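Local coordinates for 70 KDA protein (Xanthomonas sp., PDB 4B2N) that oxidatively cleaves rubber as a processive dioxygenase that carries two covalently attached c-type hemes, at residues 75-80 with 455-460; 142-147 with 213-218; 265-270 with 447-452; 533-538 with 630-635. All blocks are in the same frame, centred on the assembly; numbering follows the deposited sequence.

Contact 1: residues 75-80 with 455-460; sequences PPFVNR and LSPSWT
Val78 and Leu455 supply the strong polar link between two irregular loops: Val78 N donates to Leu455 O at 2.8 Å, nearly straight at the hydrogen (165°). A second, weak bond runs from Arg80 NH1 to Ser456 O at 3.4 Å, with the oxygen at the guanidinium edge; the stronger partner of NH1 is Asn454 O. The 455-460 loop is folded locally by a type I beta turn from Ser456 to Trp459 and by an ST turn, in which Ser456 OG accepts from Ser458 N. Among the flat groups, Arg80, its chain extended from CG to NE (chi2 -170°), crosses Trp459 with guanidinium and indole planes 56° apart. Trp459 CE3 lies over one guanidinium face, offset toward its rim, and is 3.6 Å from Arg80 CZ, which meets the indole at its edge, so the two do not stack flat. The remaining contacts are van der Waals. Leu455 O sits in the plane of the Phe77 ring, at its edge, 3.3 Å from Phe77 CD1. Leu455 CD2 packs 3.5 Å from Arg80 N. Farther along, the Pro457 ring closes on the Pro76 carbonyl, Pro457 CG to Pro76 O 3.2 Å. Pro492 touches both Phe77 and Leu455.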
# COMPACT_ATOMS: atom_id res chain seq x y z
N PRO A 75 -2.60 13.03 27.38
CA PRO A 75 -3.84 13.62 27.87
C PRO A 75 -4.45 14.57 26.83
O PRO A 75 -3.74 15.06 25.93
CB PRO A 75 -3.39 14.41 29.12
CG PRO A 75 -2.18 13.70 29.58
CD PRO A 75 -1.47 13.34 28.28
N PRO A 76 -5.76 14.79 26.90
CA PRO A 76 -6.69 14.24 27.90
C PRO A 76 -7.27 12.84 27.50
O PRO A 76 -8.27 12.41 28.07
CB PRO A 76 -7.80 15.30 27.92
CG PRO A 76 -7.87 15.75 26.46
CD PRO A 76 -6.46 15.65 25.91
N PHE A 77 -6.63 12.11 26.58
CA PHE A 77 -7.21 10.84 26.14
C PHE A 77 -7.01 9.78 27.18
O PHE A 77 -6.17 9.92 28.07
CB PHE A 77 -6.65 10.39 24.80
CG PHE A 77 -6.95 11.36 23.71
CD1 PHE A 77 -8.23 11.45 23.18
CD2 PHE A 77 -5.94 12.21 23.23
CE1 PHE A 77 -8.54 12.38 22.18
CE2 PHE A 77 -6.21 13.12 22.21
CZ PHE A 77 -7.51 13.18 21.67
N VAL A 78 -7.81 8.74 27.11
CA VAL A 78 -7.72 7.68 28.10
C VAL A 78 -7.39 6.37 27.38
O VAL A 78 -7.58 6.26 26.17
CB VAL A 78 -9.02 7.48 28.92
CG1 VAL A 78 -9.31 8.69 29.80
CG2 VAL A 78 -10.17 7.12 28.00
N ASN A 79 -6.84 5.43 28.13
CA ASN A 79 -6.43 4.17 27.60
C ASN A 79 -7.65 3.29 27.57
O ASN A 79 -8.21 3.00 28.63
CB ASN A 79 -5.37 3.57 28.48
CG ASN A 79 -5.01 2.16 28.08
OD1 ASN A 79 -5.31 1.72 26.98
ND2 ASN A 79 -4.36 1.46 28.96
N ARG A 80 -8.04 2.83 26.38
CA ARG A 80 -9.04 1.73 26.31
C ARG A 80 -8.63 0.56 25.38
O ARG A 80 -9.48 -0.29 25.04
CB ARG A 80 -10.43 2.21 25.82
CG ARG A 80 -11.25 3.06 26.79
CD ARG A 80 -12.70 3.25 26.30
NE ARG A 80 -13.51 3.83 27.40
CZ ARG A 80 -13.62 5.13 27.59
NH1 ARG A 80 -12.99 5.99 26.79
NH2 ARG A 80 -14.32 5.60 28.56
N LEU A 455 -11.13 6.62 22.68
CA LEU A 455 -10.14 7.05 23.65
C LEU A 455 -10.39 8.48 24.18
O LEU A 455 -9.59 9.02 24.97
CB LEU A 455 -8.74 6.97 23.04
CG LEU A 455 -8.43 5.64 22.38
CD1 LEU A 455 -7.02 5.73 21.84
CD2 LEU A 455 -8.58 4.49 23.39
N SER A 456 -11.45 9.11 23.70
CA SER A 456 -11.83 10.42 24.22
C SER A 456 -12.32 10.30 25.65
O SER A 456 -12.95 9.30 25.98
CB SER A 456 -13.03 10.94 23.43
OG SER A 456 -13.48 12.17 23.98
N PRO A 457 -12.01 11.30 26.50
CA PRO A 457 -12.57 11.14 27.85
C PRO A 457 -14.11 11.28 27.86
O PRO A 457 -14.77 10.81 28.80
CB PRO A 457 -11.90 12.23 28.68
CG PRO A 457 -11.34 13.19 27.66
CD PRO A 457 -11.07 12.41 26.39
N SER A 458 -14.66 11.85 26.79
CA SER A 458 -16.10 12.18 26.70
C SER A 458 -16.84 11.01 26.15
O SER A 458 -18.05 11.05 26.10
CB SER A 458 -16.35 13.33 25.70
OG SER A 458 -15.38 14.35 25.72
N TRP A 459 -16.14 9.97 25.71
CA TRP A 459 -16.81 8.87 25.04
C TRP A 459 -17.37 7.98 26.08
O TRP A 459 -16.64 7.42 26.90
CB TRP A 459 -15.81 8.10 24.14
CG TRP A 459 -16.28 6.90 23.29
CD1 TRP A 459 -16.71 6.92 21.94
CD2 TRP A 459 -16.28 5.48 23.65
NE1 TRP A 459 -17.03 5.66 21.50
CE2 TRP A 459 -16.75 4.74 22.46
CE3 TRP A 459 -15.92 4.74 24.81
CZ2 TRP A 459 -16.82 3.37 22.44
CZ3 TRP A 459 -16.03 3.36 24.78
CH2 TRP A 459 -16.47 2.68 23.62
N THR A 460 -18.68 7.80 26.06
CA THR A 460 -19.19 6.52 26.55
C THR A 460 -19.39 5.70 25.29
O THR A 460 -19.58 6.27 24.22
CB THR A 460 -20.56 6.61 27.23
OG1 THR A 460 -20.48 6.07 28.56
CG2 THR A 460 -21.63 5.85 26.39

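Contact 2: residues 142-147 with 213-218; sequences GLYPAP and NSANDA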
# COMPACT_ATOMS: atom_id res chain seq x y z
N GLY A 142 -2.11 -10.33 -12.94
CA GLY A 142 -0.86 -9.85 -12.37
C GLY A 142 -0.63 -10.34 -10.95
O GLY A 142 -0.11 -9.60 -10.10
N LEU A 143 -0.90 -11.62 -10.74
CA LEU A 143 -0.71 -12.30 -9.43
C LEU A 143 0.39 -13.39 -9.60
O LEU A 143 1.13 -13.37 -10.63
CB LEU A 143 -2.06 -12.92 -8.98
CG LEU A 143 -3.17 -11.87 -8.90
CD1 LEU A 143 -4.49 -12.54 -8.52
CD2 LEU A 143 -2.80 -10.75 -7.91
N TYR A 144 0.55 -14.28 -8.62
CA TYR A 144 1.70 -15.23 -8.62
C TYR A 144 1.22 -16.56 -8.04
O TYR A 144 0.29 -16.56 -7.24
CB TYR A 144 2.83 -14.69 -7.74
CG TYR A 144 3.19 -13.29 -8.14
CD1 TYR A 144 2.44 -12.21 -7.65
CD2 TYR A 144 4.19 -13.05 -9.11
CE1 TYR A 144 2.71 -10.91 -8.04
CE2 TYR A 144 4.51 -11.75 -9.50
CZ TYR A 144 3.70 -10.68 -9.00
OH TYR A 144 3.94 -9.39 -9.38
N PRO A 145 1.90 -17.67 -8.37
CA PRO A 145 1.74 -18.92 -7.62
C PRO A 145 2.07 -18.66 -6.18
O PRO A 145 3.07 -18.00 -5.82
CB PRO A 145 2.69 -19.94 -8.30
CG PRO A 145 3.49 -19.16 -9.29
CD PRO A 145 2.91 -17.75 -9.45
N ALA A 146 1.14 -19.06 -5.34
CA ALA A 146 1.28 -18.78 -3.91
C ALA A 146 2.33 -19.69 -3.29
O ALA A 146 2.48 -20.80 -3.71
CB ALA A 146 -0.09 -19.01 -3.21
N PRO A 147 3.04 -19.20 -2.26
CA PRO A 147 3.96 -20.04 -1.53
C PRO A 147 3.27 -20.81 -0.38
O PRO A 147 3.95 -21.41 0.42
CB PRO A 147 4.95 -19.01 -0.93
CG PRO A 147 4.09 -17.82 -0.72
CD PRO A 147 2.92 -17.87 -1.67
N ASN A 213 3.17 -5.37 -4.96
CA ASN A 213 2.92 -5.88 -6.28
C ASN A 213 3.05 -4.77 -7.37
O ASN A 213 2.42 -3.68 -7.24
CB ASN A 213 1.53 -6.51 -6.36
CG ASN A 213 1.42 -7.50 -7.52
OD1 ASN A 213 2.29 -7.50 -8.44
ND2 ASN A 213 0.42 -8.39 -7.49
N SER A 214 3.90 -5.02 -8.36
CA SER A 214 4.10 -4.12 -9.47
C SER A 214 3.23 -4.51 -10.63
O SER A 214 3.30 -3.87 -11.65
CB SER A 214 5.57 -4.17 -9.98
OG SER A 214 5.91 -5.51 -10.30
N ALA A 215 2.46 -5.58 -10.51
CA ALA A 215 1.91 -6.20 -11.70
C ALA A 215 0.43 -6.40 -11.66
O ALA A 215 -0.18 -6.69 -12.71
CB ALA A 215 2.62 -7.53 -12.03
N ASN A 216 -0.19 -6.22 -10.50
CA ASN A 216 -1.60 -6.57 -10.41
C ASN A 216 -2.51 -5.62 -11.17
O ASN A 216 -2.33 -4.41 -11.14
CB ASN A 216 -2.11 -6.68 -8.98
CG ASN A 216 -2.06 -5.35 -8.22
OD1 ASN A 216 -1.02 -4.68 -8.20
ND2 ASN A 216 -3.17 -4.98 -7.58
N ASP A 217 -3.48 -6.19 -11.87
CA ASP A 217 -4.47 -5.37 -12.51
C ASP A 217 -5.79 -5.49 -11.76
O ASP A 217 -6.58 -6.39 -12.02
CB ASP A 217 -4.71 -5.79 -13.99
CG ASP A 217 -5.61 -4.79 -14.73
OD1 ASP A 217 -6.56 -4.23 -14.09
OD2 ASP A 217 -5.43 -4.66 -15.99
N ALA A 218 -6.06 -4.55 -10.86
CA ALA A 218 -7.26 -4.66 -10.01
C ALA A 218 -8.52 -4.44 -10.79
O ALA A 218 -9.54 -5.09 -10.51
CB ALA A 218 -7.20 -3.70 -8.84
O HOH W 1 6.03 -8.88 -11.13
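The Tyr144 ring and the Asn213 carboxamide meet tip to tip, their planes 46° apart. At the ring edge, in its plane, lie Asn213 CG and a water that donates to Tyr144 OH at 2.8 Å; Tyr555 packs edge-to-face with the same ring. On the amide, two donors reach OD1 from opposite faces: Tyr144 OH at 2.7 Å and Ala215 N at 2.8 Å, each well above the carbonyl plane. The other branch, ND2, gives a proton to Gly142 O at 2.9 Å, in the plane of that carbonyl, and also binds Ala193 O. Asn213 CB points toward 142-147, with CG anti to the backbone N (chi1 -159°); both polar atoms of the buried amide are bonded. Ala215 CB packs 3.5 Å from Tyr144 OH. Gly142, with positive phi in a Schellman motif ending helix 133-141, lets the backbones close up: its CA makes a CH...O contact with Ala215 O at 3.3 Å, nearly straight at 162°. Asn213 OD1 and Ala215 N form an Asx turn, and the bonds of Asn213 ND2 to Ala193 O and of its backbone to Cys194 set this turn against the CXXCH attachment segment of the first heme c.

Contact 3: residues 265-270 with 447-452; sequences ETLTLA and SGWWAY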
# COMPACT_ATOMS: atom_id res chain seq x y z
N GLU A 265 -18.97 6.33 13.45
CA GLU A 265 -18.77 6.04 14.86
C GLU A 265 -18.97 4.57 15.18
O GLU A 265 -18.35 4.05 16.12
CB GLU A 265 -19.73 6.87 15.69
CG GLU A 265 -19.45 8.38 15.67
CD GLU A 265 -20.52 9.07 16.49
OE1 GLU A 265 -21.60 9.43 15.97
OE2 GLU A 265 -20.31 9.19 17.69
N THR A 266 -19.83 3.89 14.42
CA THR A 266 -20.21 2.53 14.78
C THR A 266 -19.85 1.49 13.71
O THR A 266 -19.78 0.33 14.02
CB THR A 266 -21.73 2.42 15.03
OG1 THR A 266 -22.42 2.51 13.77
CG2 THR A 266 -22.18 3.56 15.99
N LEU A 267 -19.59 1.94 12.48
CA LEU A 267 -19.37 1.08 11.34
C LEU A 267 -20.63 0.34 10.88
O LEU A 267 -20.52 -0.57 10.07
CB LEU A 267 -18.13 0.12 11.53
CG LEU A 267 -16.81 0.79 12.00
CD1 LEU A 267 -15.70 -0.32 12.07
CD2 LEU A 267 -16.47 1.94 11.09
N THR A 268 -21.82 0.77 11.33
CA THR A 268 -23.06 0.36 10.74
C THR A 268 -23.11 0.77 9.25
O THR A 268 -22.68 1.86 8.85
CB THR A 268 -24.25 1.05 11.44
OG1 THR A 268 -24.19 0.79 12.85
CG2 THR A 268 -25.54 0.54 10.90
N LEU A 269 -23.54 -0.16 8.41
CA LEU A 269 -23.80 0.16 7.03
C LEU A 269 -25.09 1.01 7.02
O LEU A 269 -26.16 0.53 7.27
CB LEU A 269 -24.02 -1.11 6.20
CG LEU A 269 -24.39 -0.95 4.71
CD1 LEU A 269 -23.34 -0.14 3.97
CD2 LEU A 269 -24.59 -2.30 4.02
N ALA A 270 -24.95 2.29 6.75
CA ALA A 270 -26.08 3.22 6.81
C ALA A 270 -25.67 4.40 5.94
O ALA A 270 -25.10 5.36 6.42
CB ALA A 270 -26.31 3.64 8.28
N SER A 447 -13.56 12.55 14.19
CA SER A 447 -14.62 12.52 15.17
C SER A 447 -15.28 11.14 15.23
O SER A 447 -16.46 11.06 15.55
CB SER A 447 -15.70 13.59 14.82
OG SER A 447 -16.26 13.30 13.53
N GLY A 448 -14.56 10.04 14.91
CA GLY A 448 -15.26 8.75 15.04
C GLY A 448 -14.33 7.57 15.29
O GLY A 448 -13.18 7.72 15.69
N TRP A 449 -14.81 6.40 14.93
CA TRP A 449 -14.09 5.16 15.24
C TRP A 449 -12.73 5.15 14.52
O TRP A 449 -11.71 4.73 15.08
CB TRP A 449 -15.04 3.99 14.80
CG TRP A 449 -14.37 2.65 14.94
CD1 TRP A 449 -14.37 1.78 16.04
CD2 TRP A 449 -13.54 2.01 13.92
NE1 TRP A 449 -13.61 0.66 15.78
CE2 TRP A 449 -13.09 0.74 14.49
CE3 TRP A 449 -13.10 2.37 12.62
CZ2 TRP A 449 -12.24 -0.13 13.78
CZ3 TRP A 449 -12.30 1.49 11.92
CH2 TRP A 449 -11.84 0.27 12.50
N TRP A 450 -12.68 5.66 13.31
CA TRP A 450 -11.44 5.67 12.56
C TRP A 450 -10.34 6.35 13.32
O TRP A 450 -9.18 5.88 13.30
CB TRP A 450 -11.69 6.32 11.20
CG TRP A 450 -12.67 5.49 10.43
CD1 TRP A 450 -14.04 5.67 10.34
CD2 TRP A 450 -12.37 4.25 9.69
NE1 TRP A 450 -14.59 4.64 9.62
CE2 TRP A 450 -13.63 3.75 9.21
CE3 TRP A 450 -11.19 3.57 9.37
CZ2 TRP A 450 -13.70 2.61 8.39
CZ3 TRP A 450 -11.25 2.45 8.57
CH2 TRP A 450 -12.50 1.95 8.11
N ALA A 451 -10.69 7.44 14.04
CA ALA A 451 -9.67 8.18 14.78
C ALA A 451 -9.56 7.63 16.21
O ALA A 451 -8.97 8.28 17.02
CB ALA A 451 -9.95 9.74 14.79
N TYR A 452 -10.13 6.45 16.48
CA TYR A 452 -10.15 5.89 17.86
C TYR A 452 -10.75 6.89 18.87
O TYR A 452 -10.10 7.24 19.91
CB TYR A 452 -8.71 5.57 18.35
CG TYR A 452 -8.00 4.43 17.70
CD1 TYR A 452 -7.55 4.51 16.36
CD2 TYR A 452 -7.73 3.27 18.43
CE1 TYR A 452 -6.81 3.48 15.79
CE2 TYR A 452 -6.97 2.21 17.87
CZ TYR A 452 -6.53 2.33 16.56
OH TYR A 452 -5.85 1.29 16.03
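Glu265 and Gly448 bring the two backbones to 4.4 Å between CA atoms, yet no hydrogen bond joins the segments. The contact is a buried loop-to-loop packing whose central element is a CH-pi interaction between Leu267 and Trp449. Leu267 CD1 stands almost exactly above the six-membered ring of Trp449, 3.5 Å from its centroid and only 6° off the normal. The leucine crosses the indole at about a right angle; one methyl takes the face, while the other touches Trp449 CE3 as well as Trp450. Trp449 CB points toward 265-270, and CG is anti to the backbone N (chi1 174°). The two indoles also meet each other: Trp449 CZ3 lies over a face of Trp450, 3.4 Å above the plane and toward the rim, and Trp450 CD2 lies in the plane of Trp449 at its edge. Glu265 contributes its carbonyl oxygen, 3.6 Å from Trp449 CB, and its CG, which rests on Ser447 O. Within 447-452 the chain is curled by the bond from Tyr452 N to Trp449 O at 2.7 Å, an oxygen that also accepts from His312 ND1. Helix 312-319 borders the cluster, with Val319 touching Leu267 and both tryptophans, while Arg330 of helix 326-331 packs on Leu267 and Trp449. The second leucine methyl, Leu267 CD2, lies obliquely to the Trp450 ring, 3.6 Å from Trp450 NE1.

Contact 4: residues 533-538 with 630-635; sequences RPKLWK and NSYLYG
Asn630 OD1, packed 3.6 Å from Leu536 CG, accepts from the backbone N of Tyr632 at 2.9 Å, the donor standing 42° above the carbonyl plane. This bond, made with Asn630 CG anti to its backbone N (chi1 -173°), forms an Asx turn superimposed on a type I beta turn from Asn630 to Leu633, while Asn630 ND2 binds Pro585 O. Leu536 and Asn630 form an antiparallel, non-hydrogen-bonded bridge pair, and their side chains lie side by side, pointing the same way. Next to the bridge, Ser631 N donates to Lys535 O at 2.9 Å, although the place of that oxygen is less certain. Tyr632 lies across both Lys535 and Leu536 at about a right angle. Its CE2 meets Leu536 CD1 at 3.8 Å, and its OH meets the aliphatic stem of Lys535, CD at 3.6 Å. Lys535 NZ is held by Asn638; a water accepts weakly from it and donates to Ser631 O at 2.9 Å. The bridge belongs to a small antiparallel sheet in which 536-538 is the middle strand, flanked by 570-571 and 629-630; the turn then carries the chain from the last of these toward helix 649-660.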
# COMPACT_ATOMS: atom_id res chain seq x y z
N ARG A 533 14.15 9.16 -17.25
CA ARG A 533 12.90 8.44 -16.94
C ARG A 533 12.04 8.38 -18.20
O ARG A 533 11.74 9.39 -18.79
CB ARG A 533 12.13 9.20 -15.85
CG ARG A 533 12.95 9.54 -14.62
CD ARG A 533 12.06 10.13 -13.52
NE ARG A 533 12.84 10.47 -12.31
CZ ARG A 533 12.54 11.46 -11.48
NH1 ARG A 533 11.44 12.19 -11.69
NH2 ARG A 533 13.37 11.74 -10.49
N PRO A 534 11.57 7.21 -18.62
CA PRO A 534 10.73 7.20 -19.81
C PRO A 534 9.31 7.53 -19.48
O PRO A 534 8.78 7.05 -18.46
CB PRO A 534 10.82 5.74 -20.26
CG PRO A 534 10.89 4.99 -18.92
CD PRO A 534 11.78 5.86 -18.05
N LYS A 535 8.64 8.28 -20.33
CA LYS A 535 7.24 8.66 -20.02
C LYS A 535 6.30 7.49 -20.16
O LYS A 535 5.30 7.41 -19.47
CB LYS A 535 6.75 9.72 -20.98
CG LYS A 535 7.45 11.05 -20.72
CD LYS A 535 6.73 11.68 -19.56
CE LYS A 535 7.13 13.12 -19.39
NZ LYS A 535 7.02 13.30 -17.93
N LEU A 536 6.56 6.66 -21.14
CA LEU A 536 5.78 5.41 -21.28
C LEU A 536 6.75 4.27 -21.37
O LEU A 536 7.83 4.37 -21.98
CB LEU A 536 4.87 5.44 -22.46
CG LEU A 536 3.81 6.56 -22.49
CD1 LEU A 536 4.54 7.81 -22.93
CD2 LEU A 536 2.74 6.24 -23.50
N TRP A 537 6.46 3.20 -20.70
CA TRP A 537 7.47 2.13 -20.70
C TRP A 537 6.81 0.79 -20.48
O TRP A 537 5.79 0.70 -19.79
CB TRP A 537 8.53 2.46 -19.65
CG TRP A 537 8.01 2.63 -18.24
CD1 TRP A 537 7.59 3.80 -17.61
CD2 TRP A 537 7.87 1.59 -17.20
NE1 TRP A 537 7.22 3.56 -16.30
CE2 TRP A 537 7.36 2.26 -16.00
CE3 TRP A 537 8.09 0.18 -17.16
CZ2 TRP A 537 7.10 1.57 -14.81
CZ3 TRP A 537 7.87 -0.51 -15.93
CH2 TRP A 537 7.35 0.17 -14.80
N LYS A 538 7.36 -0.23 -21.10
CA LYS A 538 6.67 -1.49 -21.22
C LYS A 538 7.64 -2.55 -20.72
O LYS A 538 8.80 -2.61 -21.19
CB LYS A 538 6.39 -1.66 -22.72
CG LYS A 538 6.09 -3.05 -23.12
CD LYS A 538 5.45 -3.10 -24.51
CE LYS A 538 6.48 -3.09 -25.64
NZ LYS A 538 6.18 -4.30 -26.46
N ASN A 630 1.78 4.31 -18.62
CA ASN A 630 1.57 5.58 -19.28
C ASN A 630 1.57 6.74 -18.28
O ASN A 630 0.56 6.97 -17.56
CB ASN A 630 0.26 5.57 -20.05
CG ASN A 630 0.09 6.84 -20.91
OD1 ASN A 630 0.86 7.83 -20.76
ND2 ASN A 630 -0.87 6.81 -21.81
N SER A 631 2.67 7.49 -18.27
CA SER A 631 2.84 8.65 -17.36
C SER A 631 1.85 9.83 -17.56
O SER A 631 1.74 10.70 -16.71
CB SER A 631 4.25 9.26 -17.51
OG SER A 631 5.15 8.49 -16.79
N TYR A 632 1.21 9.88 -18.73
CA TYR A 632 0.22 10.91 -19.08
C TYR A 632 -1.20 10.71 -18.49
O TYR A 632 -1.97 11.64 -18.47
CB TYR A 632 0.16 11.09 -20.60
CG TYR A 632 1.45 11.61 -21.11
CD1 TYR A 632 1.92 12.82 -20.64
CD2 TYR A 632 2.25 10.87 -21.99
CE1 TYR A 632 3.11 13.35 -21.09
CE2 TYR A 632 3.47 11.39 -22.45
CZ TYR A 632 3.88 12.63 -21.98
OH TYR A 632 5.08 13.19 -22.36
N LEU A 633 -1.52 9.54 -17.95
CA LEU A 633 -2.82 9.40 -17.34
C LEU A 633 -2.85 10.18 -16.02
O LEU A 633 -1.80 10.50 -15.44
CB LEU A 633 -3.23 7.91 -17.15
CG LEU A 633 -3.12 7.05 -18.42
CD1 LEU A 633 -3.50 5.63 -17.99
CD2 LEU A 633 -3.99 7.51 -19.59
N TYR A 634 -4.07 10.51 -15.60
CA TYR A 634 -4.29 11.26 -14.39
C TYR A 634 -3.56 10.58 -13.21
O TYR A 634 -3.78 9.41 -12.96
CB TYR A 634 -5.81 11.26 -14.11
CG TYR A 634 -6.27 12.04 -12.87
CD1 TYR A 634 -6.33 11.44 -11.61
CD2 TYR A 634 -6.68 13.38 -12.97
CE1 TYR A 634 -6.79 12.13 -10.49
CE2 TYR A 634 -7.11 14.07 -11.85
CZ TYR A 634 -7.15 13.45 -10.63
OH TYR A 634 -7.59 14.14 -9.54
N GLY A 635 -2.71 11.34 -12.52
CA GLY A 635 -2.10 10.88 -11.31
C GLY A 635 -0.83 10.13 -11.60
O GLY A 635 -0.16 9.73 -10.65
O HOH W 2 3.90 12.62 -17.08

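In the fold
From the N terminus, 75-80 opens the longest loop, which contact 1 closes only at 455-460. Contacts 2 and 3 nest inside it, one after the other: contact 2 ties the end of helix 133-141 to the loop before helix 218-226, enclosing the attachment cysteines of the first heme, and contact 3 joins the loop after helix 253-261 to that after helix 439-446, enclosing those of the second. Contacts 1 and 3 adjoin in sequence, their centres 16 Å apart. Contact 4 follows in series, tying 533-538 to 630-635 on the opposite side of the chain's centre from contacts 1 and 3; its nearest atoms are about 7 Å from those of contact 2. No two contacts cross.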